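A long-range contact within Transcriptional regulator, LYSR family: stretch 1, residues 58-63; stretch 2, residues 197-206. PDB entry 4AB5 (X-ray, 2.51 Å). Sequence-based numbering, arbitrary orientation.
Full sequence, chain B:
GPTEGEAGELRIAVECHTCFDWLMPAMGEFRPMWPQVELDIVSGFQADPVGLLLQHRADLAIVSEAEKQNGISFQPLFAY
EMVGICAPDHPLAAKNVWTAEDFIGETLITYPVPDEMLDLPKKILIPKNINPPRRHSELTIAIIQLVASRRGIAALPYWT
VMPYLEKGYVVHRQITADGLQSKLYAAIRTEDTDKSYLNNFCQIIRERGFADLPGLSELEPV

Stretch 1, residues 58-63: ADLAIV
Stretch 2 (197-206) YLNNFCQIIR

A short strand, residues 60-63, packs against a helix that spans all of 197-206 and extends beyond it at both ends. The two run in roughly the same direction, with 31° between their N-to-C directions and a signed crossing angle of -31°. Their axes approach to 10.7 Å. The register is set by Leu 60 and Leu 198, whose CA atoms lie 7.3 Å apart. No hydrogen bond crosses the contact; it is apolar packing that buries 243 Å² in total.

Ala 58 is extended (phi/psi -152/154) and out of reach of the helix. Asp 59 (-107/-24, chi1 m) precedes the strand. Asp 59 CB points toward the helix and lies 4.4 Å from Leu 198 CD2. Both carboxylate oxygens are hydrogen-bonded elsewhere in the structure.

Leu 60 (-147/137) is the centre of the contact and has the largest covered area. Its CB points toward the helix, with chi1 t and chi2 off-rotamer at 144°. CD1 reaches three helix residues. Leu 60 CD1 lies 3.9 Å from Leu 198 O and 4.3 Å from Leu 198 CD2. Leu 60 CD1 is 3.8 Å from Cys 202 SG. Leu 60 CD1 also meets the edge of the Phe 201 ring, near its plane, 4.3 Å from Phe 201 CD2. Leu 198 is m,t; Phe 201 has chi1 t and chi2 62°; Cys 202 is m.

Ala 61 (-125/136) is out of reach. Ile 62 (-91/117, m,m) sets out sideways, but its end comes nearer. Ile 62 CD1 lies 3.9 Å from Ile 205 CD1 (Ile 205 is m,t), about one helical turn beyond Phe 201. Val 63 (-129/152, chi1 m) is again out of reach. Successive side chains of an extended strand point to opposite faces, so Leu 60 and Ile 62 meet the helix while Ala 61 and Val 63 do not.

Within the helix, Phe 201 N donates a hydrogen bond to Tyr 197 O (2.8 Å), and Ile 205 N one to Phe 201 O (3.1 Å).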

# COMPACT_ATOMS: atom_id res chain seq x y z
N ALA B 58 0.82 -22.95 1.94
CA ALA B 58 -0.22 -22.06 2.47
C ALA B 58 -1.41 -22.90 2.96
O ALA B 58 -1.63 -24.00 2.46
CB ALA B 58 -0.67 -21.07 1.40
N ASP B 59 -2.18 -22.35 3.92
CA ASP B 59 -3.34 -23.03 4.54
C ASP B 59 -4.70 -22.47 4.09
O ASP B 59 -5.70 -23.20 4.11
CB ASP B 59 -3.21 -23.05 6.07
CG ASP B 59 -1.84 -23.49 6.55
OD1 ASP B 59 -1.58 -24.71 6.55
OD2 ASP B 59 -1.02 -22.61 6.88
N LEU B 60 -4.73 -21.20 3.66
CA LEU B 60 -5.94 -20.55 3.16
C LEU B 60 -5.55 -19.55 2.07
O LEU B 60 -4.56 -18.83 2.22
CB LEU B 60 -6.70 -19.86 4.29
CG LEU B 60 -8.13 -19.38 4.02
CD1 LEU B 60 -8.99 -19.58 5.25
CD2 LEU B 60 -8.15 -17.90 3.65
N ALA B 61 -6.34 -19.51 0.96
CA ALA B 61 -6.10 -18.61 -0.15
C ALA B 61 -7.32 -17.74 -0.49
O ALA B 61 -8.44 -18.25 -0.53
CB ALA B 61 -5.67 -19.39 -1.38
N ILE B 62 -7.09 -16.43 -0.72
CA ILE B 62 -8.13 -15.48 -1.13
C ILE B 62 -8.10 -15.51 -2.66
O ILE B 62 -7.07 -15.22 -3.27
CB ILE B 62 -7.90 -14.06 -0.54
CG1 ILE B 62 -7.80 -14.06 1.02
CG2 ILE B 62 -8.93 -13.03 -1.06
CD1 ILE B 62 -9.02 -14.68 1.87
N VAL B 63 -9.23 -15.95 -3.28
CA VAL B 63 -9.34 -16.11 -4.73
C VAL B 63 -10.58 -15.42 -5.34
O VAL B 63 -11.59 -15.26 -4.66
CB VAL B 63 -9.23 -17.61 -5.14
CG1 VAL B 63 -7.82 -18.17 -4.87
CG2 VAL B 63 -10.31 -18.47 -4.46
N TYR B 197 -10.68 -22.95 13.21
CA TYR B 197 -10.08 -21.63 13.03
C TYR B 197 -10.10 -21.15 11.60
O TYR B 197 -10.30 -19.95 11.38
CB TYR B 197 -8.68 -21.53 13.65
CG TYR B 197 -7.67 -22.54 13.16
CD1 TYR B 197 -6.91 -22.30 12.01
CD2 TYR B 197 -7.38 -23.68 13.90
CE1 TYR B 197 -5.95 -23.21 11.57
CE2 TYR B 197 -6.41 -24.58 13.48
CZ TYR B 197 -5.70 -24.36 12.31
OH TYR B 197 -4.75 -25.25 11.88
N LEU B 198 -9.91 -22.07 10.62
CA LEU B 198 -9.95 -21.77 9.19
C LEU B 198 -11.34 -21.28 8.84
O LEU B 198 -11.48 -20.23 8.23
CB LEU B 198 -9.59 -23.00 8.33
CG LEU B 198 -8.14 -23.48 8.38
CD1 LEU B 198 -7.96 -24.68 7.49
CD2 LEU B 198 -7.16 -22.39 7.96
N ASN B 199 -12.37 -22.01 9.30
CA ASN B 199 -13.77 -21.68 9.11
C ASN B 199 -14.12 -20.39 9.83
O ASN B 199 -14.84 -19.56 9.26
CB ASN B 199 -14.66 -22.84 9.58
CG ASN B 199 -15.65 -23.28 8.56
OD1 ASN B 199 -16.86 -23.12 8.74
ND2 ASN B 199 -15.19 -23.69 7.39
N ASN B 200 -13.58 -20.19 11.06
CA ASN B 200 -13.83 -19.00 11.84
C ASN B 200 -13.15 -17.76 11.24
O ASN B 200 -13.68 -16.66 11.36
CB ASN B 200 -13.50 -19.22 13.32
CG ASN B 200 -13.85 -18.05 14.19
OD1 ASN B 200 -15.00 -17.62 14.32
ND2 ASN B 200 -12.82 -17.47 14.75
N PHE B 201 -12.00 -17.94 10.55
CA PHE B 201 -11.33 -16.82 9.89
C PHE B 201 -12.19 -16.29 8.74
O PHE B 201 -12.26 -15.08 8.53
CB PHE B 201 -9.92 -17.19 9.38
CG PHE B 201 -9.14 -16.01 8.85
CD1 PHE B 201 -8.82 -14.94 9.68
CD2 PHE B 201 -8.71 -15.98 7.53
CE1 PHE B 201 -8.09 -13.85 9.19
CE2 PHE B 201 -7.97 -14.89 7.04
CZ PHE B 201 -7.68 -13.83 7.87
N CYS B 202 -12.89 -17.19 8.03
CA CYS B 202 -13.79 -16.84 6.93
C CYS B 202 -15.04 -16.14 7.42
O CYS B 202 -15.49 -15.18 6.77
CB CYS B 202 -14.13 -18.06 6.09
SG CYS B 202 -12.68 -18.88 5.40
N GLN B 203 -15.58 -16.57 8.58
CA GLN B 203 -16.75 -15.90 9.15
C GLN B 203 -16.41 -14.51 9.70
O GLN B 203 -17.26 -13.63 9.64
CB GLN B 203 -17.58 -16.78 10.10
CG GLN B 203 -16.94 -17.18 11.41
CD GLN B 203 -17.80 -18.15 12.18
OE1 GLN B 203 -18.94 -17.85 12.57
NE2 GLN B 203 -17.27 -19.34 12.44
N ILE B 204 -15.13 -14.29 10.13
CA ILE B 204 -14.61 -13.00 10.59
C ILE B 204 -14.53 -12.06 9.39
O ILE B 204 -15.02 -10.94 9.48
CB ILE B 204 -13.26 -13.16 11.36
CG1 ILE B 204 -13.48 -13.73 12.79
CG2 ILE B 204 -12.46 -11.83 11.43
CD1 ILE B 204 -12.18 -14.33 13.49
N ILE B 205 -13.95 -12.54 8.25
CA ILE B 205 -13.83 -11.77 6.99
C ILE B 205 -15.23 -11.30 6.54
O ILE B 205 -15.39 -10.13 6.18
CB ILE B 205 -13.12 -12.61 5.89
CG1 ILE B 205 -11.60 -12.79 6.16
CG2 ILE B 205 -13.37 -12.04 4.48
CD1 ILE B 205 -10.91 -13.94 5.24
N ARG B 206 -16.24 -12.21 6.57
CA ARG B 206 -17.62 -11.92 6.16
C ARG B 206 -18.33 -10.93 7.08
O ARG B 206 -18.89 -9.95 6.57
CB ARG B 206 -18.44 -13.21 5.98
CG ARG B 206 -18.10 -13.98 4.72
CD ARG B 206 -19.09 -15.11 4.45
NE ARG B 206 -19.08 -16.13 5.50
CZ ARG B 206 -18.32 -17.22 5.49
NH1 ARG B 206 -17.53 -17.48 4.46
NH2 ARG B 206 -18.36 -18.07 6.51